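Putative alkaline phosphatase (Pseudomonas fluorescens, PDB 4F1V) binds phosphate with high affinity in the periplasm and probably delivers it to an ABC transporter of the PstSACB type for import. Local coordinates at residues Asp63-Ser67 against Asp266-Val271; Gln87-Val91 against Phe315-Tyr319; Leu114-Phe118 against Phe152-Leu156; Pro136-Arg142 against Gly203-Tyr207; Gly239-Ala243 against Ser286-Ile290. Where two conformers were deposited one is given. Numbering follows the deposited sequence.

Contact 1: Asp63-Ser67 against Asp266-Val271; sequences DSKLS and DAWVPV. With PI (hydrogenphosphate ion), chain B.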
# COMPACT_ATOMS: atom_id res chain seq x y z
N ASP A 63 0.05 -1.13 -3.77
CA ASP A 63 0.72 -0.15 -2.93
C ASP A 63 2.15 0.15 -3.43
O ASP A 63 2.91 0.86 -2.74
CB ASP A 63 0.65 -0.42 -1.38
CG ASP A 63 0.03 -1.79 -1.06
OD1 ASP A 63 -1.16 -1.88 -0.76
OD2 ASP A 63 0.81 -2.76 -1.17
N SER A 64 2.48 -0.37 -4.60
CA SER A 64 3.67 -0.00 -5.36
C SER A 64 3.27 0.90 -6.54
O SER A 64 2.40 0.53 -7.34
CB SER A 64 4.37 -1.25 -5.91
OG SER A 64 5.37 -0.93 -6.84
N LYS A 65 3.90 2.05 -6.69
CA LYS A 65 3.62 2.90 -7.85
C LYS A 65 4.04 2.21 -9.16
O LYS A 65 5.00 1.45 -9.22
CB LYS A 65 4.37 4.21 -7.75
CG LYS A 65 3.72 5.19 -6.72
CD LYS A 65 4.16 6.61 -6.82
CE LYS A 65 3.83 7.45 -7.99
NZ LYS A 65 4.06 8.95 -7.60
N LEU A 66 3.29 2.57 -10.21
CA LEU A 66 3.74 2.23 -11.56
C LEU A 66 5.08 2.95 -11.87
O LEU A 66 5.18 4.16 -11.68
CB LEU A 66 2.65 2.61 -12.56
CG LEU A 66 1.43 1.71 -12.48
CD1 LEU A 66 0.25 2.38 -13.14
CD2 LEU A 66 1.65 0.35 -13.18
N SER A 67 6.07 2.19 -12.32
CA SER A 67 7.36 2.77 -12.61
C SER A 67 7.32 3.49 -13.96
O SER A 67 6.43 3.32 -14.79
CB SER A 67 8.43 1.67 -12.68
OG SER A 67 8.18 0.89 -13.85
N ASP A 266 1.39 9.09 -12.79
CA ASP A 266 2.30 9.15 -11.65
C ASP A 266 1.95 10.32 -10.70
O ASP A 266 2.22 10.24 -9.51
CB ASP A 266 3.74 9.32 -12.16
CG ASP A 266 4.78 9.28 -11.05
OD1 ASP A 266 5.32 10.34 -10.69
OD2 ASP A 266 5.04 8.16 -10.56
N ALA A 267 1.36 11.41 -11.23
CA ALA A 267 1.07 12.59 -10.42
C ALA A 267 0.01 12.33 -9.41
O ALA A 267 -0.17 13.14 -8.47
CB ALA A 267 0.71 13.73 -11.32
N TRP A 268 -0.79 11.27 -9.56
CA TRP A 268 -1.94 11.03 -8.71
C TRP A 268 -1.61 10.34 -7.39
O TRP A 268 -2.40 10.38 -6.48
CB TRP A 268 -2.95 10.17 -9.49
CG TRP A 268 -3.78 11.05 -10.42
CD1 TRP A 268 -3.46 11.42 -11.71
CD2 TRP A 268 -5.00 11.71 -10.12
NE1 TRP A 268 -4.42 12.26 -12.21
CE2 TRP A 268 -5.38 12.49 -11.28
CE3 TRP A 268 -5.86 11.75 -9.00
CZ2 TRP A 268 -6.56 13.25 -11.31
CZ3 TRP A 268 -7.01 12.54 -9.04
CH2 TRP A 268 -7.33 13.28 -10.18
N VAL A 269 -0.47 9.62 -7.34
CA VAL A 269 -0.13 8.85 -6.11
C VAL A 269 0.88 9.64 -5.29
O VAL A 269 2.06 9.74 -5.67
CB VAL A 269 0.44 7.45 -6.42
CG1 VAL A 269 0.85 6.77 -5.12
CG2 VAL A 269 -0.60 6.65 -7.18
N PRO A 270 0.48 10.19 -4.14
CA PRO A 270 1.47 10.88 -3.31
C PRO A 270 2.39 9.86 -2.67
O PRO A 270 1.95 8.79 -2.26
CB PRO A 270 0.62 11.55 -2.19
CG PRO A 270 -0.81 11.51 -2.75
CD PRO A 270 -0.86 10.23 -3.55
N VAL A 271 3.66 10.22 -2.55
CA VAL A 271 4.58 9.44 -1.80
C VAL A 271 5.25 10.31 -0.74
O VAL A 271 5.46 11.51 -0.92
CB VAL A 271 5.61 8.70 -2.64
CG1 VAL A 271 4.93 7.76 -3.62
CG2 VAL A 271 6.58 9.62 -3.34
P PI B . 1.33 -6.05 -0.93
O1 PI B . 1.85 -5.67 -2.32
O2 PI B . 0.78 -7.48 -0.92
O3 PI B . 2.44 -5.87 0.11
O4 PI B . 0.15 -5.11 -0.58
O HOH W 1 3.35 6.00 -10.90
O HOH W 2 6.55 6.61 -12.68
O HOH W 3 6.93 6.25 -11.27
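Two loops are joined here by the side chain of one lysine, K65, which lies in the loop that follows strand 59-62 and reaches across to the D266-V271 loop that precedes strand 272-273. Neither segment is a strand here, and the backbones stay apart, with the K65 and V269 CA atoms 7.2 Å from each other, so the link is made by the lysine side chain. Its amino group is held three times. K65 NZ donates to V269 O and to D266 O, each at 2.9 Å, and forms a salt bridge with D266 OD2 at 3.2 Å. The turn through D266-W268, helical in its phi/psi values, curls these acceptors around the ammonium. The aliphatic part of the same chain is sheathed by valines, K65 CG lying 3.6 Å from V269 CG1 and K65 CD 3.5 Å from V271 CG1. In this Venus flytrap protein of the PstS family, the 63-67 loop also serves the ligand: the carboxylate of D63 lies in the phosphate pocket, where D63 OD2 comes within 2.5 Å of phosphate O4, so short that one of the two oxygens probably carries a proton. T294 holds the other carboxylate oxygen of D63 through a hydrogen bond. Beyond K65, a water donates to both L66 O (2.7 Å) and D266 OD2 (2.8 Å), extending the link along the loop.

Contact 2: Gln87-Val91 against Phe315-Tyr319; sequences QVPSV and FTKHY
Strand 87-91, part of the edge strand 85-94, is covered here by the C-terminal end of helix 305-318, which packs on the five-stranded mixed sheet of one lobe of the periplasmic binding-protein (Venus flytrap) fold. The strand is extended except at S90 (phi/psi -98/-57), where S90 and V91 both face T294 of the neighbouring strand in a classic beta bulge. The closest CA pair is S90 with H318, 8.0 Å apart. F315 comes first, helical, with chi1 at -86°; its ring meets V88 obliquely, V88 CG2 lying 4.1 Å from F315 CE1. One turn later H318 directs its CA-to-CB bond toward the strand. With chi1 t and chi2 near 60°, it brings NE2 to 2.9 Å from S90 OG (chi1 t), close to the imidazole plane, in a hydrogen bond that either atom could donate; Y15 also bonds the serine hydroxyl. A water donates to S90 O (2.7 Å) and to H318 O (3.1 Å). Y319 leaves helical geometry at -114/21, although Y319 N still bonds to F315 O at 3.0 Å. Its m rotamer, chi2 98°, carries the phenol to the strand: Y319 OH donates to P89 O at 2.7 Å and sits 3.5 Å from V88 CG2. Hydrogen bonds from polar side-chain tips thus flank an apolar patch, a chemistry that fixes direction and spacing more closely than hydrophobic contact alone would.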
# COMPACT_ATOMS: atom_id res chain seq x y z
N GLN A 87 -4.38 5.62 -12.51
CA GLN A 87 -3.76 5.21 -11.23
C GLN A 87 -4.21 6.26 -10.19
O GLN A 87 -3.95 7.45 -10.36
CB GLN A 87 -2.26 5.22 -11.36
CG GLN A 87 -1.57 4.69 -10.08
CD GLN A 87 -0.04 4.70 -10.15
OE1 GLN A 87 0.65 3.74 -9.76
NE2 GLN A 87 0.52 5.82 -10.61
N VAL A 88 -4.90 5.80 -9.12
CA VAL A 88 -5.43 6.76 -8.14
C VAL A 88 -5.30 6.16 -6.75
O VAL A 88 -5.46 4.97 -6.55
CB VAL A 88 -6.91 7.11 -8.35
CG1 VAL A 88 -7.09 8.10 -9.50
CG2 VAL A 88 -7.80 5.87 -8.59
N PRO A 89 -5.04 7.02 -5.73
CA PRO A 89 -5.09 6.51 -4.32
C PRO A 89 -6.46 5.97 -4.01
O PRO A 89 -7.47 6.56 -4.41
CB PRO A 89 -4.80 7.77 -3.51
CG PRO A 89 -3.90 8.52 -4.43
CD PRO A 89 -4.63 8.41 -5.77
N SER A 90 -6.46 4.89 -3.22
CA SER A 90 -7.67 4.30 -2.66
C SER A 90 -7.94 4.76 -1.23
O SER A 90 -8.97 5.32 -0.94
CB SER A 90 -7.53 2.78 -2.75
OG SER A 90 -8.71 2.18 -2.20
N VAL A 91 -6.95 4.52 -0.35
CA VAL A 91 -7.01 4.86 1.06
C VAL A 91 -5.57 5.18 1.54
O VAL A 91 -4.61 4.78 0.94
CB VAL A 91 -7.62 3.74 1.95
CG1 VAL A 91 -8.99 3.31 1.42
CG2 VAL A 91 -6.69 2.50 2.00
N PHE A 315 -16.47 3.63 -9.00
CA PHE A 315 -15.88 4.90 -8.67
C PHE A 315 -16.89 5.83 -7.97
O PHE A 315 -16.53 6.57 -7.05
CB PHE A 315 -15.29 5.59 -9.92
CG PHE A 315 -13.86 5.15 -10.24
CD1 PHE A 315 -12.79 6.08 -10.12
CD2 PHE A 315 -13.54 3.88 -10.67
CE1 PHE A 315 -11.52 5.73 -10.40
CE2 PHE A 315 -12.24 3.50 -10.91
CZ PHE A 315 -11.23 4.42 -10.78
N THR A 316 -18.15 5.81 -8.42
CA THR A 316 -19.20 6.64 -7.83
C THR A 316 -19.36 6.31 -6.34
O THR A 316 -19.62 7.20 -5.53
CB THR A 316 -20.50 6.43 -8.59
OG1 THR A 316 -20.30 7.01 -9.89
CG2 THR A 316 -21.68 7.10 -7.95
N LYS A 317 -19.24 5.06 -5.97
CA LYS A 317 -19.26 4.64 -4.56
C LYS A 317 -17.98 4.97 -3.80
O LYS A 317 -18.00 5.61 -2.74
CB LYS A 317 -19.64 3.16 -4.45
CG LYS A 317 -19.77 2.75 -2.99
CD LYS A 317 -20.45 1.46 -2.75
CE LYS A 317 -20.99 1.28 -1.34
NZ LYS A 317 -21.62 -0.05 -1.22
N HIS A 318 -16.85 4.48 -4.31
CA HIS A 318 -15.59 4.57 -3.58
C HIS A 318 -15.13 5.98 -3.37
O HIS A 318 -14.42 6.29 -2.39
CB HIS A 318 -14.53 3.72 -4.31
CG HIS A 318 -13.41 3.26 -3.40
ND1 HIS A 318 -13.64 2.48 -2.31
CD2 HIS A 318 -12.06 3.52 -3.49
CE1 HIS A 318 -12.48 2.21 -1.76
NE2 HIS A 318 -11.48 2.82 -2.44
N TYR A 319 -15.50 6.89 -4.29
CA TYR A 319 -15.18 8.29 -4.21
C TYR A 319 -16.39 9.17 -4.02
O TYR A 319 -16.35 10.37 -4.27
CB TYR A 319 -14.33 8.74 -5.43
CG TYR A 319 -13.06 7.92 -5.53
CD1 TYR A 319 -12.97 6.83 -6.39
CD2 TYR A 319 -11.95 8.17 -4.71
CE1 TYR A 319 -11.81 6.03 -6.46
CE2 TYR A 319 -10.81 7.42 -4.76
CZ TYR A 319 -10.74 6.32 -5.62
OH TYR A 319 -9.65 5.54 -5.65
O HOH W 4 -11.63 5.87 -1.04
O HOH W 5 -11.62 6.48 -1.27

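Contact 3: Leu114-Phe118 against Phe152-Leu156; sequences LCGVF and FTRFL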
# COMPACT_ATOMS: atom_id res chain seq x y z
N LEU A 114 14.63 1.11 15.02
CA LEU A 114 13.97 0.48 13.90
C LEU A 114 14.97 0.26 12.74
O LEU A 114 15.07 -0.83 12.17
CB LEU A 114 12.79 1.34 13.45
CG LEU A 114 12.02 0.81 12.21
CD1 LEU A 114 11.01 -0.23 12.56
CD2 LEU A 114 11.32 1.97 11.49
N CYS A 115 15.68 1.33 12.40
CA CYS A 115 16.72 1.23 11.36
C CYS A 115 17.73 0.10 11.68
O CYS A 115 18.06 -0.66 10.78
CB CYS A 115 17.45 2.56 11.28
SG CYS A 115 16.41 3.93 10.64
N GLY A 116 18.18 0.06 12.91
CA GLY A 116 19.16 -0.95 13.31
C GLY A 116 18.62 -2.34 13.30
O GLY A 116 19.35 -3.28 12.96
N VAL A 117 17.35 -2.55 13.66
CA VAL A 117 16.76 -3.88 13.58
C VAL A 117 16.72 -4.35 12.12
O VAL A 117 17.10 -5.49 11.78
CB VAL A 117 15.37 -3.89 14.22
CG1 VAL A 117 14.63 -5.17 13.89
CG2 VAL A 117 15.48 -3.70 15.75
N PHE A 118 16.25 -3.45 11.21
CA PHE A 118 16.08 -3.88 9.82
C PHE A 118 17.38 -3.91 9.01
O PHE A 118 17.37 -4.50 7.93
CB PHE A 118 14.90 -3.14 9.17
CG PHE A 118 13.58 -3.67 9.68
CD1 PHE A 118 12.97 -3.15 10.82
CD2 PHE A 118 13.02 -4.80 9.07
CE1 PHE A 118 11.80 -3.71 11.36
CE2 PHE A 118 11.82 -5.33 9.59
CZ PHE A 118 11.21 -4.79 10.72
N PHE A 152 7.35 0.76 3.20
CA PHE A 152 8.29 0.66 4.35
C PHE A 152 9.70 1.15 3.99
O PHE A 152 10.32 1.88 4.76
CB PHE A 152 8.28 -0.78 4.86
CG PHE A 152 9.13 -1.00 6.11
CD1 PHE A 152 8.96 -0.27 7.26
CD2 PHE A 152 10.09 -2.00 6.11
CE1 PHE A 152 9.68 -0.48 8.41
CE2 PHE A 152 10.85 -2.24 7.26
CZ PHE A 152 10.65 -1.51 8.39
N THR A 153 10.19 0.70 2.84
CA THR A 153 11.54 1.11 2.43
C THR A 153 11.60 2.57 2.06
O THR A 153 12.66 3.18 2.20
CB THR A 153 12.12 0.21 1.34
OG1 THR A 153 11.34 0.31 0.11
CG2 THR A 153 12.27 -1.21 1.79
N ARG A 154 10.49 3.22 1.66
CA ARG A 154 10.50 4.69 1.55
C ARG A 154 10.89 5.32 2.88
O ARG A 154 11.65 6.31 2.94
CB ARG A 154 9.14 5.21 1.06
CG ARG A 154 8.91 4.92 -0.44
CD ARG A 154 7.60 5.58 -0.93
NE ARG A 154 7.23 5.21 -2.26
CZ ARG A 154 7.89 5.53 -3.38
NH1 ARG A 154 8.87 6.40 -3.35
NH2 ARG A 154 7.44 5.02 -4.55
N PHE A 155 10.33 4.79 3.98
CA PHE A 155 10.57 5.37 5.32
C PHE A 155 12.04 5.12 5.71
O PHE A 155 12.77 6.03 6.15
CB PHE A 155 9.61 4.77 6.35
CG PHE A 155 9.80 5.37 7.71
CD1 PHE A 155 9.26 6.62 7.99
CD2 PHE A 155 10.48 4.74 8.74
CE1 PHE A 155 9.39 7.21 9.24
CE2 PHE A 155 10.64 5.33 10.00
CZ PHE A 155 10.09 6.55 10.23
N LEU A 156 12.53 3.88 5.55
CA LEU A 156 13.91 3.56 5.89
C LEU A 156 14.88 4.41 5.05
O LEU A 156 15.89 4.92 5.55
CB LEU A 156 14.18 2.08 5.70
CG LEU A 156 13.32 1.11 6.50
CD1 LEU A 156 13.72 -0.32 6.14
CD2 LEU A 156 13.41 1.35 8.01
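The segments L114-F118 and F152-L156, of helices 111-119 and 147-159, have axes 11.6 Å apart at closest approach and cross at -117°. That wide spacing is filled by large side chains. The aromatic element is a T-shaped pair: the edge of F152 is directed at the face of F118, with centroids 4.9 Å apart, planes at 78°, and F152 CZ 3.7 Å from F118 CD1. Leucine contacts complete the interface. L114 CD2 touches three residues of the other helix, at 3.7 Å from F155 CE2 on that ring's edge, 4.1 Å from L156 CD2 and 4.3 Å from F152 CE1, while L156 CD1 lies 4.3 Å from F118 CB. A covalent tie lies beside the interface, where C115 forms a disulfide with C160. The F152 ring also stacks on Y207, so the helix pair belongs to the buried core of the lobe that contains strand 138-142. Every touching residue is buried and apolar, which implies an interface held by shape and burial, with the disulfide alongside.

Contact 4: Pro136-Arg142 against Gly203-Tyr207; sequences PIVVVYR and GRITY. With PI (hydrogenphosphate ion), chain B.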
# COMPACT_ATOMS: atom_id res chain seq x y z
N PRO A 136 17.67 -13.31 20.91
CA PRO A 136 17.92 -12.93 19.49
C PRO A 136 16.66 -12.38 18.84
O PRO A 136 15.54 -12.73 19.24
CB PRO A 136 18.24 -14.24 18.80
CG PRO A 136 17.70 -15.38 19.69
CD PRO A 136 17.80 -14.78 21.11
N ILE A 137 16.86 -11.47 17.87
CA ILE A 137 15.81 -11.00 16.96
C ILE A 137 15.97 -11.72 15.60
O ILE A 137 17.07 -11.76 15.06
CB ILE A 137 15.92 -9.49 16.72
CG1 ILE A 137 15.84 -8.70 18.01
CG2 ILE A 137 14.88 -9.01 15.68
CD1 ILE A 137 16.11 -7.22 17.86
N VAL A 138 14.89 -12.27 15.07
CA VAL A 138 14.79 -12.74 13.70
C VAL A 138 13.81 -11.81 12.91
O VAL A 138 12.66 -11.57 13.32
CB VAL A 138 14.38 -14.19 13.71
CG1 VAL A 138 14.02 -14.68 12.30
CG2 VAL A 138 15.55 -15.03 14.32
N VAL A 139 14.34 -11.24 11.81
CA VAL A 139 13.52 -10.40 10.94
C VAL A 139 12.81 -11.29 9.89
O VAL A 139 13.45 -12.09 9.23
CB VAL A 139 14.44 -9.37 10.25
CG1 VAL A 139 13.66 -8.62 9.16
CG2 VAL A 139 14.99 -8.41 11.30
N VAL A 140 11.51 -11.06 9.74
CA VAL A 140 10.71 -11.69 8.69
C VAL A 140 10.38 -10.61 7.65
O VAL A 140 10.08 -9.47 8.00
CB VAL A 140 9.39 -12.30 9.25
CG1 VAL A 140 8.65 -13.05 8.14
CG2 VAL A 140 9.68 -13.23 10.42
N TYR A 141 10.48 -10.93 6.36
CA TYR A 141 10.29 -9.98 5.28
C TYR A 141 9.55 -10.67 4.13
O TYR A 141 9.46 -11.88 4.04
CB TYR A 141 11.60 -9.34 4.85
CG TYR A 141 12.51 -10.33 4.14
CD1 TYR A 141 12.53 -10.42 2.76
CD2 TYR A 141 13.34 -11.17 4.87
CE1 TYR A 141 13.32 -11.31 2.08
CE2 TYR A 141 14.10 -12.12 4.22
CZ TYR A 141 14.12 -12.21 2.83
OH TYR A 141 14.91 -13.13 2.15
N ARG A 142 9.06 -9.84 3.19
CA ARG A 142 8.31 -10.35 2.04
C ARG A 142 9.24 -10.85 0.95
O ARG A 142 10.10 -10.10 0.46
CB ARG A 142 7.35 -9.24 1.49
CG ARG A 142 6.20 -8.95 2.43
CD ARG A 142 5.12 -10.02 2.36
NE ARG A 142 4.43 -10.03 1.06
CZ ARG A 142 3.50 -9.14 0.73
NH1 ARG A 142 3.02 -8.26 1.63
NH2 ARG A 142 3.02 -9.14 -0.52
N GLY A 203 10.80 -14.54 18.98
CA GLY A 203 11.63 -13.39 18.82
C GLY A 203 11.63 -12.74 17.42
O GLY A 203 12.58 -12.04 17.08
N ARG A 204 10.56 -12.96 16.66
CA ARG A 204 10.45 -12.47 15.28
C ARG A 204 9.80 -11.12 15.22
O ARG A 204 8.95 -10.77 16.06
CB ARG A 204 9.72 -13.53 14.41
CG ARG A 204 10.56 -14.78 14.22
CD ARG A 204 9.89 -15.82 13.36
NE ARG A 204 10.82 -16.96 13.23
CZ ARG A 204 10.71 -17.88 12.28
NH1 ARG A 204 9.71 -17.96 11.46
NH2 ARG A 204 11.67 -18.77 12.21
N ILE A 205 10.14 -10.34 14.20
CA ILE A 205 9.61 -8.99 14.01
C ILE A 205 9.46 -8.75 12.48
O ILE A 205 10.22 -9.30 11.70
CB ILE A 205 10.57 -7.91 14.65
CG1 ILE A 205 9.93 -6.53 14.66
CG2 ILE A 205 11.95 -7.93 14.02
CD1 ILE A 205 10.60 -5.63 15.69
N THR A 206 8.51 -7.91 12.09
CA THR A 206 8.31 -7.60 10.66
C THR A 206 7.65 -6.22 10.52
O THR A 206 7.41 -5.53 11.51
CB THR A 206 7.49 -8.73 9.99
OG1 THR A 206 7.57 -8.61 8.56
CG2 THR A 206 6.05 -8.70 10.38
N TYR A 207 7.36 -5.90 9.25
CA TYR A 207 6.60 -4.73 8.85
C TYR A 207 5.34 -5.23 8.15
O TYR A 207 5.35 -6.28 7.50
CB TYR A 207 7.44 -3.81 7.91
CG TYR A 207 7.95 -4.52 6.68
CD1 TYR A 207 7.23 -4.49 5.49
CD2 TYR A 207 9.10 -5.30 6.73
CE1 TYR A 207 7.65 -5.20 4.36
CE2 TYR A 207 9.53 -5.98 5.59
CZ TYR A 207 8.83 -5.94 4.42
OH TYR A 207 9.25 -6.67 3.34
P PI B . 1.33 -6.05 -0.93
O1 PI B . 1.85 -5.67 -2.32
O2 PI B . 0.78 -7.48 -0.92
O3 PI B . 2.44 -5.87 0.11
O4 PI B . 0.15 -5.11 -0.58
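R204 lays its aliphatic chain over V138 and V140, with R204 CG 3.9 Å from V138 CB and R204 CD 3.9 Å from V140 CG2; its guanidinium goes on to bond A197 O. Beneath, the backbones run parallel, V138 paired with R204 and V139 with I205. The ladder consists of V138 N to G203 O at 3.1 Å, I205 N to V138 O at 2.9 Å and V140 N to I205 O at 2.9 Å. The face opposite R204 is apolar, I205 CG2 meeting I137 CG2 at 3.5 Å and V139 CG2 at 4.1 Å, with helix 111-119 packed against it. These are the two central strands of the four-stranded mixed sheet in one lobe of the flytrap fold. G203, at phi 75°, forms a G1 bulge with R204 opposite N100, and a CB there would clash with P136 O. Past I205 side chains take over the pairing: T206 OG1 donates to V140 O (2.7 Å), and R142 N donates to Y207 OH (3.2 Å), a hydroxyl also bonded to T149. The strand thereby delivers R142 to the phosphate, R142 NH1 reaching phosphate O3 at 2.9 Å and R142 NH2 reaching phosphate O2 at 2.8 Å, while E144 forms a salt bridge with the same guanidinium.

Contact 5: Gly239-Ala243 against Ser286-Ile290; sequences GVSPA and SGYPI
A proline-tyrosine CH-pi contact joins two irregular loops of this periplasmic binding-protein fold, G239-A243 after strand 228-229 and S286-I290 before strand 291-299. The nearest CA atoms are V240 and Y288, 5.9 Å apart. V240 is extended (-135/175), as is S241 (-86/165), and P242 then turns to -88/19 with a C-gamma endo pucker. G287 has phi/psi 63/-158, and Y288 returns to -85/136. Y288 points toward the other loop and is t at chi1 with chi2 near 81°. This presents one ring face to P242, whose CB lies 3.8 Å from the centroid, 17° off the normal, and 3.6 Å from Y288 CZ. The phenol oxygen of Y288 is hydrogen-bonded to V95 O. V240, in the m rotamer, sets CG2 3.6 Å from G287 C and 3.9 Å from Y288 CB. S241 turns away in rotamer p, bonding D221 and accepting a weak bond from A243 N. Y288 CD1 lies 3.3 Å from both V240 O, near the ring plane, and S241 O.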
# COMPACT_ATOMS: atom_id res chain seq x y z
N GLY A 239 7.00 6.83 21.94
CA GLY A 239 6.41 6.66 20.62
C GLY A 239 4.92 6.38 20.70
O GLY A 239 4.35 6.39 21.79
N VAL A 240 4.24 6.15 19.58
CA VAL A 240 2.80 5.84 19.59
C VAL A 240 2.64 4.64 18.63
O VAL A 240 3.52 4.18 17.92
CB VAL A 240 1.90 7.06 19.17
CG1 VAL A 240 2.22 8.28 20.05
CG2 VAL A 240 2.21 7.37 17.66
N SER A 241 1.38 4.22 18.67
CA SER A 241 0.95 3.04 17.92
C SER A 241 0.59 3.34 16.45
O SER A 241 0.31 4.49 16.10
CB SER A 241 -0.28 2.39 18.57
OG SER A 241 -1.40 3.16 18.17
N PRO A 242 0.49 2.30 15.61
CA PRO A 242 0.13 2.49 14.19
C PRO A 242 -1.37 2.48 13.94
O PRO A 242 -1.82 2.31 12.80
CB PRO A 242 0.80 1.29 13.52
CG PRO A 242 0.72 0.19 14.56
CD PRO A 242 1.02 0.93 15.88
N ALA A 243 -2.17 2.71 14.98
CA ALA A 243 -3.61 2.90 14.78
C ALA A 243 -3.87 3.97 13.73
O ALA A 243 -3.14 4.96 13.65
CB ALA A 243 -4.26 3.25 16.08
N SER A 286 4.54 14.60 14.15
CA SER A 286 3.63 14.21 15.17
C SER A 286 2.94 12.92 14.78
O SER A 286 2.94 12.55 13.62
CB SER A 286 2.66 15.35 15.39
OG SER A 286 1.90 15.62 14.19
N GLY A 287 2.26 12.31 15.74
CA GLY A 287 1.59 11.06 15.49
C GLY A 287 2.58 9.93 15.11
O GLY A 287 3.75 9.96 15.47
N TYR A 288 2.03 8.92 14.44
CA TYR A 288 2.82 7.76 14.06
C TYR A 288 3.55 8.05 12.72
O TYR A 288 2.92 8.58 11.79
CB TYR A 288 1.90 6.56 13.89
CG TYR A 288 2.64 5.28 13.59
CD1 TYR A 288 3.23 4.55 14.62
CD2 TYR A 288 2.76 4.79 12.28
CE1 TYR A 288 3.91 3.36 14.37
CE2 TYR A 288 3.43 3.60 12.01
CZ TYR A 288 4.02 2.87 13.06
OH TYR A 288 4.63 1.67 12.86
N PRO A 289 4.82 7.72 12.59
CA PRO A 289 5.60 8.28 11.47
C PRO A 289 5.53 7.51 10.16
O PRO A 289 5.90 8.05 9.13
CB PRO A 289 7.02 8.34 12.02
CG PRO A 289 7.08 7.24 13.02
CD PRO A 289 5.74 7.25 13.69
N ILE A 290 5.21 6.18 10.18
CA ILE A 290 5.33 5.37 8.98
C ILE A 290 4.00 5.21 8.30
O ILE A 290 3.06 4.57 8.86
CB ILE A 290 5.94 3.97 9.24
CG1 ILE A 290 7.05 3.98 10.32
CG2 ILE A 290 6.47 3.40 7.92
CD1 ILE A 290 7.61 2.61 10.62

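Overall arrangement
The phosphate connects the two lobes of the flytrap: contact 1 brings D63 to it and contact 4 brings R142, although the centres of these contacts lie about 27 Å apart. Contact 2 adjoins contact 1, their centres about 14 Å apart, through a probable hydrogen bond from L66 N to Q87 OE1 (2.9 Å) and packing of W268 and V269 on its strand. Contact 3 packs on contact 4, centres about 12 Å apart, with F152 CD2 3.4 Å from Y207 CG; it also touches contact 5, where F155 CE1 is 3.6 Å from P289 O. R154 meets V271 of contact 1. Contacts 2 and 4, about 33 Å apart between centres, occupy opposite sides of the chain's centre.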